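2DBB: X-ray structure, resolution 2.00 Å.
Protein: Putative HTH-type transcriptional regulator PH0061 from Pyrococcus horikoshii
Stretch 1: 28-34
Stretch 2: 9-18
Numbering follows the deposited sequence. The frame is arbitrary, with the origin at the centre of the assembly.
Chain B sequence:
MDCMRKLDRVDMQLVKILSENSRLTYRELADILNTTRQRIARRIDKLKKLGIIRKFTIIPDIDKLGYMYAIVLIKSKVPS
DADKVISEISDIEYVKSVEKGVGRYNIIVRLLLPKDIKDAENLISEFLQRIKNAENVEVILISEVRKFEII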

# COMPACT_ATOMS: atom_id res chain seq x y z
N GLU B 28 23.69 -11.35 3.52
CA GLU B 28 23.23 -11.46 2.14
C GLU B 28 23.24 -10.08 1.47
O GLU B 28 23.65 -9.93 0.32
CB GLU B 28 21.81 -12.03 2.08
CG GLU B 28 21.69 -13.52 2.41
CD GLU B 28 20.23 -13.97 2.45
OE1 GLU B 28 19.50 -13.56 3.37
OE2 GLU B 28 19.82 -14.74 1.55
N LEU B 29 22.78 -9.07 2.20
CA LEU B 29 22.76 -7.71 1.67
C LEU B 29 24.19 -7.25 1.37
O LEU B 29 24.45 -6.67 0.31
CB LEU B 29 22.11 -6.75 2.67
CG LEU B 29 20.61 -6.97 2.92
CD1 LEU B 29 20.16 -6.14 4.10
CD2 LEU B 29 19.83 -6.59 1.66
N ALA B 30 25.10 -7.51 2.29
CA ALA B 30 26.50 -7.11 2.11
C ALA B 30 27.09 -7.78 0.87
O ALA B 30 27.83 -7.16 0.11
CB ALA B 30 27.32 -7.46 3.35
N ASP B 31 26.75 -9.04 0.66
CA ASP B 31 27.23 -9.79 -0.50
C ASP B 31 26.69 -9.21 -1.80
O ASP B 31 27.43 -9.05 -2.77
CB ASP B 31 26.85 -11.26 -0.39
CG ASP B 31 27.60 -11.97 0.71
OD1 ASP B 31 28.63 -11.42 1.16
OD2 ASP B 31 27.18 -13.08 1.12
N ILE B 32 25.40 -8.93 -1.83
CA ILE B 32 24.77 -8.36 -3.02
C ILE B 32 25.34 -6.98 -3.34
O ILE B 32 25.55 -6.64 -4.51
CB ILE B 32 23.24 -8.23 -2.83
CG1 ILE B 32 22.60 -9.62 -2.84
CG2 ILE B 32 22.64 -7.34 -3.92
CD1 ILE B 32 21.15 -9.65 -2.35
N LEU B 33 25.61 -6.19 -2.30
CA LEU B 33 26.12 -4.83 -2.50
C LEU B 33 27.64 -4.68 -2.40
O LEU B 33 28.16 -3.56 -2.38
CB LEU B 33 25.42 -3.88 -1.51
CG LEU B 33 23.90 -3.74 -1.71
CD1 LEU B 33 23.29 -2.93 -0.58
CD2 LEU B 33 23.61 -3.09 -3.05
N ASN B 34 28.34 -5.80 -2.33
CA ASN B 34 29.80 -5.79 -2.26
C ASN B 34 30.34 -4.84 -1.18
O ASN B 34 31.11 -3.93 -1.47
CB ASN B 34 30.38 -5.42 -3.63
CG ASN B 34 31.89 -5.56 -3.68
OD1 ASN B 34 32.44 -6.60 -3.34
ND2 ASN B 34 32.56 -4.51 -4.13
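Stretch 2 9-18: RVDMQLVKIL

Stretch 2 is a helix that packs obliquely across the end of the helix in stretch 1 through a small, almost wholly aliphatic contact, with no hydrogen bond passing between the two. All ten residues, Arg9 to Leu18, are helical, and the backbone bonds from Gln13 N to Arg9 O (3.3 Å) through Leu18 N to Leu14 O (2.9 Å) follow the i to i+4 pattern. The N-to-C directions of the two helices make an angle of 124°, so the second runs against the first but far from strictly antiparallel. Their axes approach to 11.5 Å, a wide spacing that leaves branched side chains to fill the gap. The register reflects the reversed sense: Leu29 CA lies 7.8 Å from Leu14 CA, while Leu33 CA lies 8.0 Å from Val10 CA, so moving forward in stretch 1 means moving back in stretch 2.

Leu33 has the most area covered. It is the first residue to leave helical phi/psi, yet its N still bonds to Leu29 O at 2.9 Å, which keeps its side chain one turn beyond that of Leu29 and on the same side. Both leucines adopt the m,t rotamer and point toward stretch 2. Leu33 CD1 meets Leu14 CD1 at 3.7 Å and, more loosely, Val10 CG1 at 4.4 Å; its CD2 lies 3.9 Å from Ile17 CD1. The forked end of leucine suits this position because its two methyls can reach different neighbours at once.

Leu29 CD2 packs 3.9 Å from Ile17 CG2 and 4.1 Å from Leu14 CD1, and its CD1 reaches Leu18 CD2 at 4.2 Å. Ile17 therefore touches both leucines, and Ile32 as well, whose CG2 lies 3.9 Å from Ile17 CD1. A beta-branched residue with a longer arm serves well here: CG2 stays near its own backbone to meet Leu29, while CD1 extends to Leu33 and Ile32. Leu14 and Leu18 leave their backbone sideways, but the ends of their side chains come nearer and so join the apolar layer.

Gln13 is the polar member of the contact. Its OE1 lies 3.6 Å from Leu33 CD2, a van der Waals approach rather than a hydrogen bond; the residue is partly exposed, so a polar side chain can lie against a methyl here without being fully buried. Asp11 and Ala30 point away from the contact, and Glu28, Asp31, Arg9 and Lys16 lie out of reach, leaving charged groups off this apolar surface.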

# COMPACT_ATOMS: atom_id res chain seq x y z
N ARG B 9 23.46 6.92 -2.60
CA ARG B 9 23.18 5.93 -3.64
C ARG B 9 23.02 4.50 -3.13
O ARG B 9 22.17 3.75 -3.62
CB ARG B 9 24.27 5.96 -4.72
CG ARG B 9 23.92 5.13 -5.95
CD ARG B 9 25.00 5.23 -7.03
NE ARG B 9 24.59 4.58 -8.28
CZ ARG B 9 23.55 4.98 -9.02
NH1 ARG B 9 22.82 6.02 -8.65
NH2 ARG B 9 23.26 4.33 -10.14
N VAL B 10 23.84 4.11 -2.16
CA VAL B 10 23.77 2.77 -1.60
C VAL B 10 22.52 2.62 -0.73
O VAL B 10 21.92 1.55 -0.68
CB VAL B 10 25.01 2.45 -0.76
CG1 VAL B 10 24.84 1.11 -0.06
CG2 VAL B 10 26.24 2.41 -1.66
N ASP B 11 22.13 3.69 -0.04
CA ASP B 11 20.94 3.63 0.80
C ASP B 11 19.71 3.37 -0.07
O ASP B 11 18.82 2.60 0.31
CB ASP B 11 20.75 4.93 1.58
CG ASP B 11 21.79 5.12 2.67
OD1 ASP B 11 21.98 4.20 3.49
OD2 ASP B 11 22.41 6.20 2.71
N MET B 12 19.65 4.01 -1.24
CA MET B 12 18.51 3.82 -2.13
C MET B 12 18.45 2.38 -2.65
O MET B 12 17.38 1.79 -2.72
CB MET B 12 18.57 4.80 -3.30
CG MET B 12 17.29 4.86 -4.14
SD MET B 12 15.79 5.44 -3.26
CE MET B 12 14.90 3.93 -3.08
N GLN B 13 19.60 1.82 -3.00
CA GLN B 13 19.63 0.45 -3.51
C GLN B 13 19.11 -0.48 -2.42
O GLN B 13 18.31 -1.38 -2.67
CB GLN B 13 21.06 0.05 -3.87
CG GLN B 13 21.70 0.96 -4.92
CD GLN B 13 23.16 0.61 -5.18
OE1 GLN B 13 23.91 0.30 -4.26
NE2 GLN B 13 23.56 0.69 -6.45
N LEU B 14 19.57 -0.23 -1.20
CA LEU B 14 19.19 -1.00 -0.03
C LEU B 14 17.66 -0.94 0.15
O LEU B 14 17.02 -1.95 0.44
CB LEU B 14 19.92 -0.41 1.18
CG LEU B 14 20.24 -1.23 2.42
CD1 LEU B 14 20.71 -2.63 2.04
CD2 LEU B 14 21.31 -0.50 3.19
N VAL B 15 17.09 0.24 -0.03
CA VAL B 15 15.65 0.41 0.09
C VAL B 15 14.95 -0.39 -1.00
O VAL B 15 13.96 -1.09 -0.74
CB VAL B 15 15.28 1.90 -0.01
CG1 VAL B 15 13.80 2.06 -0.33
CG2 VAL B 15 15.62 2.60 1.31
N LYS B 16 15.46 -0.28 -2.22
CA LYS B 16 14.90 -1.00 -3.36
C LYS B 16 14.91 -2.51 -3.10
O LYS B 16 13.93 -3.20 -3.36
CB LYS B 16 15.72 -0.68 -4.62
CG LYS B 16 15.57 0.73 -5.16
CD LYS B 16 14.25 0.89 -5.91
CE LYS B 16 14.17 2.19 -6.71
NZ LYS B 16 14.07 3.40 -5.84
N ILE B 17 16.03 -3.02 -2.59
CA ILE B 17 16.17 -4.45 -2.31
C ILE B 17 15.24 -4.93 -1.19
O ILE B 17 14.54 -5.93 -1.35
CB ILE B 17 17.63 -4.79 -1.97
CG1 ILE B 17 18.53 -4.46 -3.17
CG2 ILE B 17 17.77 -6.27 -1.60
CD1 ILE B 17 20.01 -4.64 -2.92
N LEU B 18 15.24 -4.21 -0.07
CA LEU B 18 14.41 -4.57 1.07
C LEU B 18 12.92 -4.55 0.75
O LEU B 18 12.13 -5.22 1.42
CB LEU B 18 14.68 -3.62 2.24
CG LEU B 18 16.06 -3.78 2.88
CD1 LEU B 18 16.27 -2.72 3.94
CD2 LEU B 18 16.17 -5.17 3.47